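Local coordinates for protein glycoside hydrolase family 5 (Aspergillus oryzae, PDB 6LA0) that hydrolyses glycosidic bonds as a secreted rutinosidase of the TIM-barrel type and may also release glucose from the ends of beta-1,3-glucans, at residues 12-15 / 16-19; 171-174 / 175-179; 276-279 / 280-284; 311-314 / 315-319. All coordinates share one frame; numbering follows the deposited sequence.

The four contacts are local and follow one another along the chain, all at the outside of the TIM barrel. Interaction 1 is the glycosylated turn just before strand 19-23. Interaction 2 is the end of helix 158-176. Interactions 3 and 4 lie on helices 275-285 and 312-326, which follow each other in the fold with strand 294-303 between them. Their centres are about 12 Å apart and they touch: Pro276 CD comes 3.4 Å from Arg314 NH2. Interaction 2 lies across the centre of the chain from both, with centres about 37 Å away. The centre of interaction 1 is about 20 to 24 Å from those of the others. Three belong to the helical layer round the barrel, and the first to the chain leading into its first strand.

Interaction 1 of 4, residues 12-15 / 16-19; sequences VNWT and TFKA. With NAG (2-acetamido-2-deoxy-beta-D-glucopyranose), chain C.
The backbone oxygen of Asn13 receives two N-H groups. Phe17 N binds Asn13 O at 2.8 Å, in the carbonyl plane and nearly straight (165° at the hydrogen). Thr16 N binds Asn13 O at 3.0 Å from above that plane. The second bond closes a beta turn through Trp14 and Thr15. The side chain of Asn13 makes its own small ring. Its OD1 accepts from Thr15 N at 3.0 Å, which is an Asx turn, and from Thr15 OG1 at 2.8 Å. These two bonds fix the rotation of the amide. Its other end, Asn13 ND2, is bonded to C1 of an N-acetylglucosamine at 1.4 Å.

Away from the sugar the contact is apolar. Val12 CG2 sits over the centre of the Phe17 ring, 3.9 Å from the centroid. Val12 CG1 touches the same ring and also lies over the rim of the Trp14 face. Phe17 has CG anti to its backbone N (chi1 -178°), which lays the ring beside Trp14. There it turns its edge to the six-membered ring of Trp14 in a T-shaped pair, planes at 87°. Phe17 CD2 comes 3.6 Å from Trp14 CZ3. Trp14 is buried, and its NE1 bonds Thr185 OG1 on strand 184-187. The arrangement is that of an N-glycosylation sequon, Asn-Trp-Thr, folded as a turn leading into the first strand of the barrel.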
loop_
_atom_site.group_PDB
_atom_site.type_symbol
_atom_site.label_atom_id
_atom_site.label_comp_id
_atom_site.label_asym_id
_atom_site.label_seq_id
_atom_site.Cartn_x
_atom_site.Cartn_y
_atom_site.Cartn_z
ATOM N N VAL A 12 10.151 13.983 -8.982
ATOM C CA VAL A 12 9.839 12.824 -9.809
ATOM C C VAL A 12 8.683 13.162 -10.742
ATOM O O VAL A 12 7.674 13.743 -10.325
ATOM C CB VAL A 12 9.507 11.616 -8.914
ATOM C CG1 VAL A 12 8.627 10.651 -9.641
ATOM C CG2 VAL A 12 10.793 10.935 -8.419
ATOM N N ASN A 13 8.816 12.779 -12.009
ATOM C CA ASN A 13 7.736 12.888 -12.981
ATOM C C ASN A 13 7.314 11.477 -13.357
ATOM O O ASN A 13 8.064 10.758 -14.022
ATOM C CB ASN A 13 8.186 13.668 -14.208
ATOM C CG ASN A 13 7.056 13.942 -15.163
ATOM O OD1 ASN A 13 6.288 13.050 -15.526
ATOM N ND2 ASN A 13 6.946 15.188 -15.578
ATOM N N TRP A 14 6.115 11.083 -12.933
ATOM C CA TRP A 14 5.743 9.683 -13.029
ATOM C C TRP A 14 5.429 9.252 -14.454
ATOM O O TRP A 14 5.262 8.053 -14.688
ATOM C CB TRP A 14 4.549 9.401 -12.111
ATOM C CG TRP A 14 4.939 9.100 -10.664
ATOM C CD1 TRP A 14 4.779 9.934 -9.578
ATOM C CD2 TRP A 14 5.524 7.886 -10.148
ATOM N NE1 TRP A 14 5.242 9.316 -8.430
ATOM C CE2 TRP A 14 5.700 8.062 -8.751
ATOM C CE3 TRP A 14 5.925 6.677 -10.729
ATOM C CZ2 TRP A 14 6.254 7.066 -7.934
ATOM C CZ3 TRP A 14 6.475 5.694 -9.915
ATOM C CH2 TRP A 14 6.627 5.892 -8.538
ATOM N N THR A 15 5.330 10.181 -15.410
ATOM C CA THR A 15 5.184 9.738 -16.800
ATOM C C THR A 15 6.487 9.198 -17.377
ATOM O O THR A 15 6.453 8.534 -18.422
ATOM C CB THR A 15 4.667 10.874 -17.702
ATOM O OG1 THR A 15 5.732 11.784 -17.985
ATOM C CG2 THR A 15 3.508 11.620 -17.047
ATOM N N THR A 16 7.628 9.488 -16.746
ATOM C CA THR A 16 8.945 9.015 -17.172
ATOM C C THR A 16 9.678 8.204 -16.107
ATOM O O THR A 16 10.449 7.305 -16.449
ATOM C CB THR A 16 9.832 10.207 -17.590
ATOM O OG1 THR A 16 9.967 11.128 -16.496
ATOM C CG2 THR A 16 9.215 10.951 -18.776
ATOM N N PHE A 17 9.450 8.493 -14.830
ATOM C CA PHE A 17 10.094 7.767 -13.743
ATOM C C PHE A 17 9.569 6.333 -13.650
ATOM O O PHE A 17 8.372 6.085 -13.795
ATOM C CB PHE A 17 9.834 8.522 -12.436
ATOM C CG PHE A 17 10.476 7.919 -11.219
ATOM C CD1 PHE A 17 11.828 8.097 -10.960
ATOM C CD2 PHE A 17 9.714 7.215 -10.301
ATOM C CE1 PHE A 17 12.421 7.564 -9.805
ATOM C CE2 PHE A 17 10.302 6.677 -9.142
ATOM C CZ PHE A 17 11.658 6.853 -8.906
ATOM N N LYS A 18 10.477 5.385 -13.405
ATOM C CA LYS A 18 10.119 4.000 -13.130
ATOM C C LYS A 18 10.898 3.502 -11.915
ATOM O O LYS A 18 12.046 3.897 -11.706
ATOM C CB LYS A 18 10.413 3.091 -14.336
ATOM C CG LYS A 18 9.702 3.497 -15.636
ATOM C CD LYS A 18 10.068 2.514 -16.765
ATOM C CE LYS A 18 8.849 2.049 -17.553
ATOM N NZ LYS A 18 9.207 1.130 -18.680
ATOM N N ALA A 19 10.299 2.599 -11.141
ATOM C CA ALA A 19 11.018 2.055 -9.994
ATOM C C ALA A 19 10.457 0.687 -9.618
ATOM O O ALA A 19 9.284 0.388 -9.861
ATOM C CB ALA A 19 10.955 3.006 -8.792
HETATM C C1 NAG C . 5.900 15.546 -16.482
HETATM C C2 NAG C . 5.556 17.017 -16.304
HETATM C C3 NAG C . 4.407 17.400 -17.231
HETATM C C4 NAG C . 4.745 17.028 -18.669
HETATM C C5 NAG C . 5.133 15.553 -18.743
HETATM C C6 NAG C . 5.571 15.115 -20.120
HETATM C C7 NAG C . 5.526 18.466 -14.317
HETATM C C8 NAG C . 5.102 18.597 -12.882
HETATM N N2 NAG C . 5.221 17.309 -14.918
HETATM O O3 NAG C . 4.131 18.793 -17.125
HETATM O O4 NAG C . 3.615 17.260 -19.502
HETATM O O5 NAG C . 6.229 15.290 -17.852
HETATM O O6 NAG C . 6.627 15.929 -20.608
HETATM O O7 NAG C . 6.117 19.370 -14.906
#

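Interaction 2 of 4, residues 171-174 / 175-179; sequences VISF and VQNSG
The Phe174 ring meets the start of residues 175-179 obliquely: CD1 lies 3.6 Å from Val175 N. Its CG is anti to the backbone N (chi1 179°), and this carries the ring off the helix, against Tyr184 of strand 184-187 and toward Leu114 and Lys115 of helix 110-125. Asn177 CB packs 3.5 Å from Ser173 O.

Three backbone bonds carry the helix across the join. Val175 N binds Val171 O at 3.0 Å, Gln176 N binds Ile172 O at 2.8 Å, and Asn177 N binds Ser173 O at 2.9 Å. This is the last turn of helix 158-176. The helix joins strand 128-133 to the parallel strand 184-187 in a beta-alpha-beta crossover of the TIM barrel. Val171 and Val175 face the strand: Val171 rests on Ile186 and Val175 on Tyr184. The branches Val171 CG1 and Val175 CG2 meet only loosely. Ile172 turns to helix 209-229 instead, against Arg225, Val226 and Val229.

The chain leaves helical geometry at Asn177. Ser178 then folds back on the C-terminal end of the helix. Its OG donates to Val175 O at 2.8 Å, tilted 21° from the carbonyl plane, while Ser178 N binds the same oxygen at 3.2 Å. Ser178 OG also bonds Ser180 N. Gln176 bends at chi2, and its OE1 takes a bond from Asn230 ND2.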
loop_
_atom_site.group_PDB
_atom_site.type_symbol
_atom_site.label_atom_id
_atom_site.label_comp_id
_atom_site.label_asym_id
_atom_site.label_seq_id
_atom_site.Cartn_x
_atom_site.Cartn_y
_atom_site.Cartn_z
ATOM N N VAL A 171 0.549 15.326 6.394
ATOM C CA VAL A 171 1.488 14.657 5.496
ATOM C C VAL A 171 2.259 15.682 4.674
ATOM O O VAL A 171 3.481 15.567 4.502
ATOM C CB VAL A 171 0.749 13.645 4.600
ATOM C CG1 VAL A 171 1.694 13.058 3.522
ATOM C CG2 VAL A 171 0.108 12.545 5.452
ATOM N N ILE A 172 1.555 16.698 4.150
ATOM C CA ILE A 172 2.211 17.725 3.340
ATOM C C ILE A 172 3.350 18.364 4.120
ATOM O O ILE A 172 4.464 18.535 3.606
ATOM C CB ILE A 172 1.192 18.783 2.875
ATOM C CG1 ILE A 172 0.234 18.204 1.827
ATOM C CG2 ILE A 172 1.915 19.984 2.303
ATOM C CD1 ILE A 172 -0.974 19.102 1.537
ATOM N N SER A 173 3.079 18.729 5.384
ATOM C CA SER A 173 4.096 19.363 6.219
ATOM C C SER A 173 5.288 18.434 6.434
ATOM O O SER A 173 6.443 18.862 6.319
ATOM C CB SER A 173 3.467 19.789 7.552
ATOM O OG SER A 173 4.437 20.216 8.491
ATOM N N PHE A 174 5.024 17.153 6.736
ATOM C CA PHE A 174 6.091 16.155 6.879
ATOM C C PHE A 174 7.003 16.127 5.652
ATOM O O PHE A 174 8.237 16.134 5.772
ATOM C CB PHE A 174 5.470 14.773 7.122
ATOM C CG PHE A 174 6.479 13.655 7.273
ATOM C CD1 PHE A 174 6.981 12.977 6.158
ATOM C CD2 PHE A 174 6.900 13.257 8.536
ATOM C CE1 PHE A 174 7.903 11.948 6.306
ATOM C CE2 PHE A 174 7.819 12.224 8.693
ATOM C CZ PHE A 174 8.319 11.567 7.577
ATOM N N VAL A 175 6.407 16.088 4.454
ATOM C CA VAL A 175 7.182 16.111 3.216
ATOM C C VAL A 175 7.948 17.423 3.078
ATOM O O VAL A 175 9.143 17.432 2.752
ATOM C CB VAL A 175 6.251 15.876 2.010
ATOM C CG1 VAL A 175 6.992 16.094 0.687
ATOM C CG2 VAL A 175 5.613 14.505 2.091
ATOM N N GLN A 176 7.273 18.550 3.323
ATOM C CA GLN A 176 7.896 19.855 3.119
ATOM C C GLN A 176 9.096 20.063 4.039
ATOM O O GLN A 176 10.099 20.665 3.632
ATOM C CB GLN A 176 6.863 20.961 3.335
ATOM C CG GLN A 176 5.948 21.195 2.140
ATOM C CD GLN A 176 6.706 21.628 0.898
ATOM O OE1 GLN A 176 7.241 20.796 0.161
ATOM N NE2 GLN A 176 6.757 22.940 0.658
ATOM N N ASN A 177 9.011 19.588 5.285
ATOM C CA ASN A 177 10.070 19.772 6.268
ATOM C C ASN A 177 10.992 18.559 6.363
ATOM O O ASN A 177 11.775 18.446 7.315
ATOM C CB ASN A 177 9.459 20.110 7.631
ATOM C CG ASN A 177 8.576 21.343 7.562
ATOM O OD1 ASN A 177 7.394 21.309 7.900
ATOM N ND2 ASN A 177 9.141 22.429 7.076
ATOM N N SER A 178 10.937 17.669 5.369
ATOM C CA SER A 178 11.727 16.450 5.398
ATOM C C SER A 178 13.213 16.693 5.171
ATOM O O SER A 178 14.018 15.836 5.534
ATOM C CB SER A 178 11.196 15.497 4.336
ATOM O OG SER A 178 11.496 15.985 3.048
ATOM N N GLY A 179 13.600 17.829 4.594
ATOM C CA GLY A 179 14.942 17.994 4.073
ATOM C C GLY A 179 15.132 17.472 2.662
ATOM O O GLY A 179 16.181 17.730 2.048
#

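Interaction 3 of 4, residues 276-279 / 280-284; sequences PARL and YADAQ
Pro276 and Tyr280 meet one turn apart on helix 275-285, the helix of a beta-alpha-beta unit between strands 257-265 and 294-303 of the TIM barrel. The backbone bonds are regular. Tyr280 N binds Pro276 O and Ala281 N binds Ala277 O, both at 3.0 Å. Asp282 N binds Arg278 O at 2.9 Å, and Ala283 N binds Leu279 O at 3.1 Å.

The charged pair does not close. Arg278 and Asp282 are one turn apart, yet Arg278 NE stays 6.4 Å from Asp282 OD2, and their planes stand 79° apart. Only a methylene comes near the carboxylate: Arg278 CG lies 4.0 Å from Asp282 OD2. The Arg278 chain bends at chi2 and chi3 and sends NH2 to Asn269 O. Asp282 OD2 is taken by a salt bridge from Arg268 NH2 and by a hydrogen bond with Tyr265 OH on strand 257-265. These partners probably stabilise the charge of the carboxylate and fix its turn.

Packing contacts spread over two sides. Leu279 is buried and packs on Tyr265. Pro276 meets Arg314 and Asn315 of helix 312-326, and Tyr280 reaches Lys325 there. Ala281 and Ala283 lay their methyls against carbonyls one turn back.

The Tyr280 ring meets a carbonyl with its edge. With CG anti to the carbonyl carbon (chi1 -80°), the ring swings back along the helix, and Tyr280 CD2 comes 3.1 Å from Pro276 O, near the ring plane.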
loop_
_atom_site.group_PDB
_atom_site.type_symbol
_atom_site.label_atom_id
_atom_site.label_comp_id
_atom_site.label_asym_id
_atom_site.label_seq_id
_atom_site.Cartn_x
_atom_site.Cartn_y
_atom_site.Cartn_z
ATOM N N PRO A 276 2.341 -16.764 -15.251
ATOM C CA PRO A 276 2.960 -15.684 -16.049
ATOM C C PRO A 276 2.058 -15.124 -17.133
ATOM O O PRO A 276 2.014 -13.899 -17.320
ATOM C CB PRO A 276 4.205 -16.356 -16.646
ATOM C CG PRO A 276 4.529 -17.465 -15.675
ATOM C CD PRO A 276 3.194 -17.975 -15.234
ATOM N N ALA A 277 1.345 -15.985 -17.863
ATOM C CA ALA A 277 0.391 -15.493 -18.857
ATOM C C ALA A 277 -0.580 -14.495 -18.232
ATOM O O ALA A 277 -0.878 -13.452 -18.825
ATOM C CB ALA A 277 -0.366 -16.668 -19.489
ATOM N N ARG A 278 -1.058 -14.784 -17.019
ATOM C CA ARG A 278 -2.004 -13.878 -16.367
ATOM C C ARG A 278 -1.334 -12.578 -15.950
ATOM O O ARG A 278 -1.939 -11.502 -16.058
ATOM C CB ARG A 278 -2.637 -14.547 -15.148
ATOM C CG ARG A 278 -4.112 -14.200 -14.975
ATOM C CD ARG A 278 -4.931 -14.725 -16.159
ATOM N NE ARG A 278 -5.059 -16.181 -16.151
ATOM C CZ ARG A 278 -6.003 -16.854 -15.493
ATOM N NH1 ARG A 278 -6.908 -16.205 -14.766
ATOM N NH2 ARG A 278 -6.040 -18.184 -15.559
ATOM N N LEU A 279 -0.100 -12.660 -15.440
ATOM C CA LEU A 279 0.635 -11.455 -15.067
ATOM C C LEU A 279 0.793 -10.518 -16.255
ATOM O O LEU A 279 0.630 -9.294 -16.121
ATOM C CB LEU A 279 2.011 -11.821 -14.504
ATOM C CG LEU A 279 2.060 -12.516 -13.136
ATOM C CD1 LEU A 279 3.387 -13.285 -12.920
ATOM C CD2 LEU A 279 1.826 -11.504 -12.013
ATOM N N TYR A 280 1.106 -11.074 -17.435
ATOM C CA TYR A 280 1.334 -10.226 -18.596
ATOM C C TYR A 280 0.020 -9.663 -19.124
ATOM O O TYR A 280 -0.048 -8.488 -19.502
ATOM C CB TYR A 280 2.072 -11.003 -19.682
ATOM C CG TYR A 280 3.566 -11.120 -19.451
ATOM C CD1 TYR A 280 4.438 -10.136 -19.892
ATOM C CD2 TYR A 280 4.101 -12.220 -18.805
ATOM C CE1 TYR A 280 5.813 -10.244 -19.685
ATOM C CE2 TYR A 280 5.471 -12.338 -18.593
ATOM C CZ TYR A 280 6.319 -11.343 -19.028
ATOM O OH TYR A 280 7.681 -11.471 -18.826
ATOM N N ALA A 281 -1.035 -10.484 -19.143
ATOM C CA ALA A 281 -2.345 -10.006 -19.580
ATOM C C ALA A 281 -2.826 -8.862 -18.699
ATOM O O ALA A 281 -3.313 -7.837 -19.202
ATOM C CB ALA A 281 -3.358 -11.149 -19.562
ATOM N N ASP A 282 -2.697 -9.025 -17.377
ATOM C CA ASP A 282 -3.211 -8.029 -16.434
ATOM C C ASP A 282 -2.458 -6.712 -16.555
ATOM O O ASP A 282 -3.064 -5.630 -16.515
ATOM C CB ASP A 282 -3.110 -8.559 -15.000
ATOM C CG ASP A 282 -4.170 -9.602 -14.680
ATOM O OD1 ASP A 282 -5.210 -9.648 -15.377
ATOM O OD2 ASP A 282 -3.961 -10.387 -13.735
ATOM N N ALA A 283 -1.130 -6.780 -16.660
ATOM C CA ALA A 283 -0.338 -5.568 -16.797
ATOM C C ALA A 283 -0.690 -4.838 -18.089
ATOM O O ALA A 283 -0.764 -3.601 -18.117
ATOM C CB ALA A 283 1.150 -5.913 -16.749
ATOM N N GLN A 284 -0.940 -5.596 -19.168
ATOM C CA GLN A 284 -1.349 -4.983 -20.429
ATOM C C GLN A 284 -2.700 -4.290 -20.294
ATOM O O GLN A 284 -2.869 -3.158 -20.756
ATOM C CB GLN A 284 -1.405 -6.033 -21.543
ATOM C CG GLN A 284 -1.819 -5.463 -22.903
ATOM C CD GLN A 284 -1.705 -6.483 -24.036
ATOM O OE1 GLN A 284 -0.979 -7.474 -23.928
ATOM N NE2 GLN A 284 -2.428 -6.239 -25.122
#

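Interaction 4 of 4, residues 311-314 / 315-319; sequences LRER and NVNAG
The first turn of helix 312-326 is closed by backbone bonds from Asn315 N to Leu311 O and from Val316 N to Arg312 O, both 3.0 Å, with Leu311 at the N-cap position. The side chains add two grips. Arg314 holds Asn315 OD1 side-on: NE and NH2 each reach that one oxygen at 3.1 Å. The oxygen lies in the guanidinium plane. NH2 comes on a lone pair in the carbonyl plane, while NE stands above it. The bend at chi3 (76°) brings the guanidinium back over the helix start, where Leu311 CD2 covers the centre of one face, 3.8 Å above it.

Asn317 makes the second grip. Its ND2 donates to Glu313 O at 3.0 Å. Asn317 N binds the same oxygen at 3.2 Å from the other face of the carbonyl plane. Asn317 ND2 also bonds Tyr363 O, and OD1 takes Arg368 NH2, both near the C-terminus.

The helix lies beside helix 275-285, and Asn315 touches Leu275 there. Asn315 ND2 bonds Ser272 O and Arg314 NH2 bonds Glu273 O, just ahead of that helix. Toward the barrel, Val316 packs on Trp299 and Arg312 on Ile301 of strand 294-303.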
loop_
_atom_site.group_PDB
_atom_site.type_symbol
_atom_site.label_atom_id
_atom_site.label_comp_id
_atom_site.label_asym_id
_atom_site.label_seq_id
_atom_site.Cartn_x
_atom_site.Cartn_y
_atom_site.Cartn_z
ATOM N N LEU A 311 8.505 -22.819 -8.783
ATOM C CA LEU A 311 8.260 -21.767 -9.765
ATOM C C LEU A 311 8.271 -20.361 -9.171
ATOM O O LEU A 311 7.977 -19.403 -9.898
ATOM C CB LEU A 311 6.931 -22.018 -10.490
ATOM C CG LEU A 311 6.934 -23.193 -11.477
ATOM C CD1 LEU A 311 5.535 -23.422 -12.057
ATOM C CD2 LEU A 311 7.958 -22.956 -12.580
ATOM N N ARG A 312 8.628 -20.199 -7.889
ATOM C CA ARG A 312 8.575 -18.869 -7.287
ATOM C C ARG A 312 9.534 -17.900 -7.967
ATOM O O ARG A 312 9.187 -16.732 -8.204
ATOM C CB ARG A 312 8.880 -18.944 -5.792
ATOM C CG ARG A 312 7.795 -19.647 -4.998
ATOM C CD ARG A 312 8.178 -19.787 -3.524
ATOM N NE ARG A 312 9.297 -20.704 -3.319
ATOM C CZ ARG A 312 9.860 -20.930 -2.138
ATOM N NH1 ARG A 312 9.400 -20.309 -1.058
ATOM N NH2 ARG A 312 10.875 -21.779 -2.035
ATOM N N GLU A 313 10.751 -18.350 -8.275
ATOM C CA GLU A 313 11.720 -17.443 -8.881
ATOM C C GLU A 313 11.251 -16.988 -10.262
ATOM O O GLU A 313 11.299 -15.789 -10.591
ATOM C CB GLU A 313 13.090 -18.114 -8.963
ATOM C CG GLU A 313 14.140 -17.223 -9.607
ATOM C CD GLU A 313 15.473 -17.908 -9.769
ATOM O OE1 GLU A 313 15.487 -19.141 -10.013
ATOM O OE2 GLU A 313 16.507 -17.202 -9.669
ATOM N N ARG A 314 10.782 -17.932 -11.084
ATOM C CA ARG A 314 10.318 -17.572 -12.422
ATOM C C ARG A 314 9.147 -16.601 -12.346
ATOM O O ARG A 314 9.118 -15.584 -13.059
ATOM C CB ARG A 314 9.937 -18.840 -13.205
ATOM C CG ARG A 314 9.423 -18.561 -14.632
ATOM C CD ARG A 314 8.610 -19.715 -15.209
ATOM N NE ARG A 314 7.252 -19.785 -14.659
ATOM C CZ ARG A 314 6.310 -20.628 -15.081
ATOM N NH1 ARG A 314 6.553 -21.454 -16.098
ATOM N NH2 ARG A 314 5.109 -20.629 -14.512
ATOM N N ASN A 315 8.210 -16.854 -11.427
ATOM C CA ASN A 315 6.970 -16.085 -11.390
ATOM C C ASN A 315 7.175 -14.671 -10.831
ATOM O O ASN A 315 6.616 -13.708 -11.374
ATOM C CB ASN A 315 5.913 -16.859 -10.593
ATOM C CG ASN A 315 5.428 -18.123 -11.317
ATOM O OD1 ASN A 315 5.569 -18.265 -12.543
ATOM N ND2 ASN A 315 4.837 -19.041 -10.559
ATOM N N VAL A 316 7.960 -14.504 -9.758
ATOM C CA VAL A 316 8.191 -13.145 -9.260
ATOM C C VAL A 316 8.957 -12.335 -10.299
ATOM O O VAL A 316 8.681 -11.145 -10.508
ATOM C CB VAL A 316 8.902 -13.148 -7.883
ATOM C CG1 VAL A 316 10.352 -13.618 -7.983
ATOM C CG2 VAL A 316 8.870 -11.747 -7.263
ATOM N N ASN A 317 9.891 -12.975 -11.014
ATOM C CA ASN A 317 10.636 -12.209 -12.004
ATOM C C ASN A 317 9.772 -11.902 -13.222
ATOM O O ASN A 317 9.934 -10.839 -13.837
ATOM C CB ASN A 317 11.911 -12.955 -12.393
ATOM C CG ASN A 317 13.035 -12.716 -11.409
ATOM O OD1 ASN A 317 13.488 -11.578 -11.230
ATOM N ND2 ASN A 317 13.486 -13.781 -10.752
ATOM N N ALA A 318 8.821 -12.785 -13.550
ATOM C CA ALA A 318 7.901 -12.514 -14.655
ATOM C C ALA A 318 6.938 -11.382 -14.314
ATOM O O ALA A 318 6.550 -10.607 -15.199
ATOM C CB ALA A 318 7.116 -13.776 -15.011
ATOM N N GLY A 319 6.539 -11.275 -13.045
ATOM C CA GLY A 319 5.717 -10.148 -12.630
ATOM C C GLY A 319 6.468 -8.830 -12.696
ATOM O O GLY A 319 5.953 -7.830 -13.207
#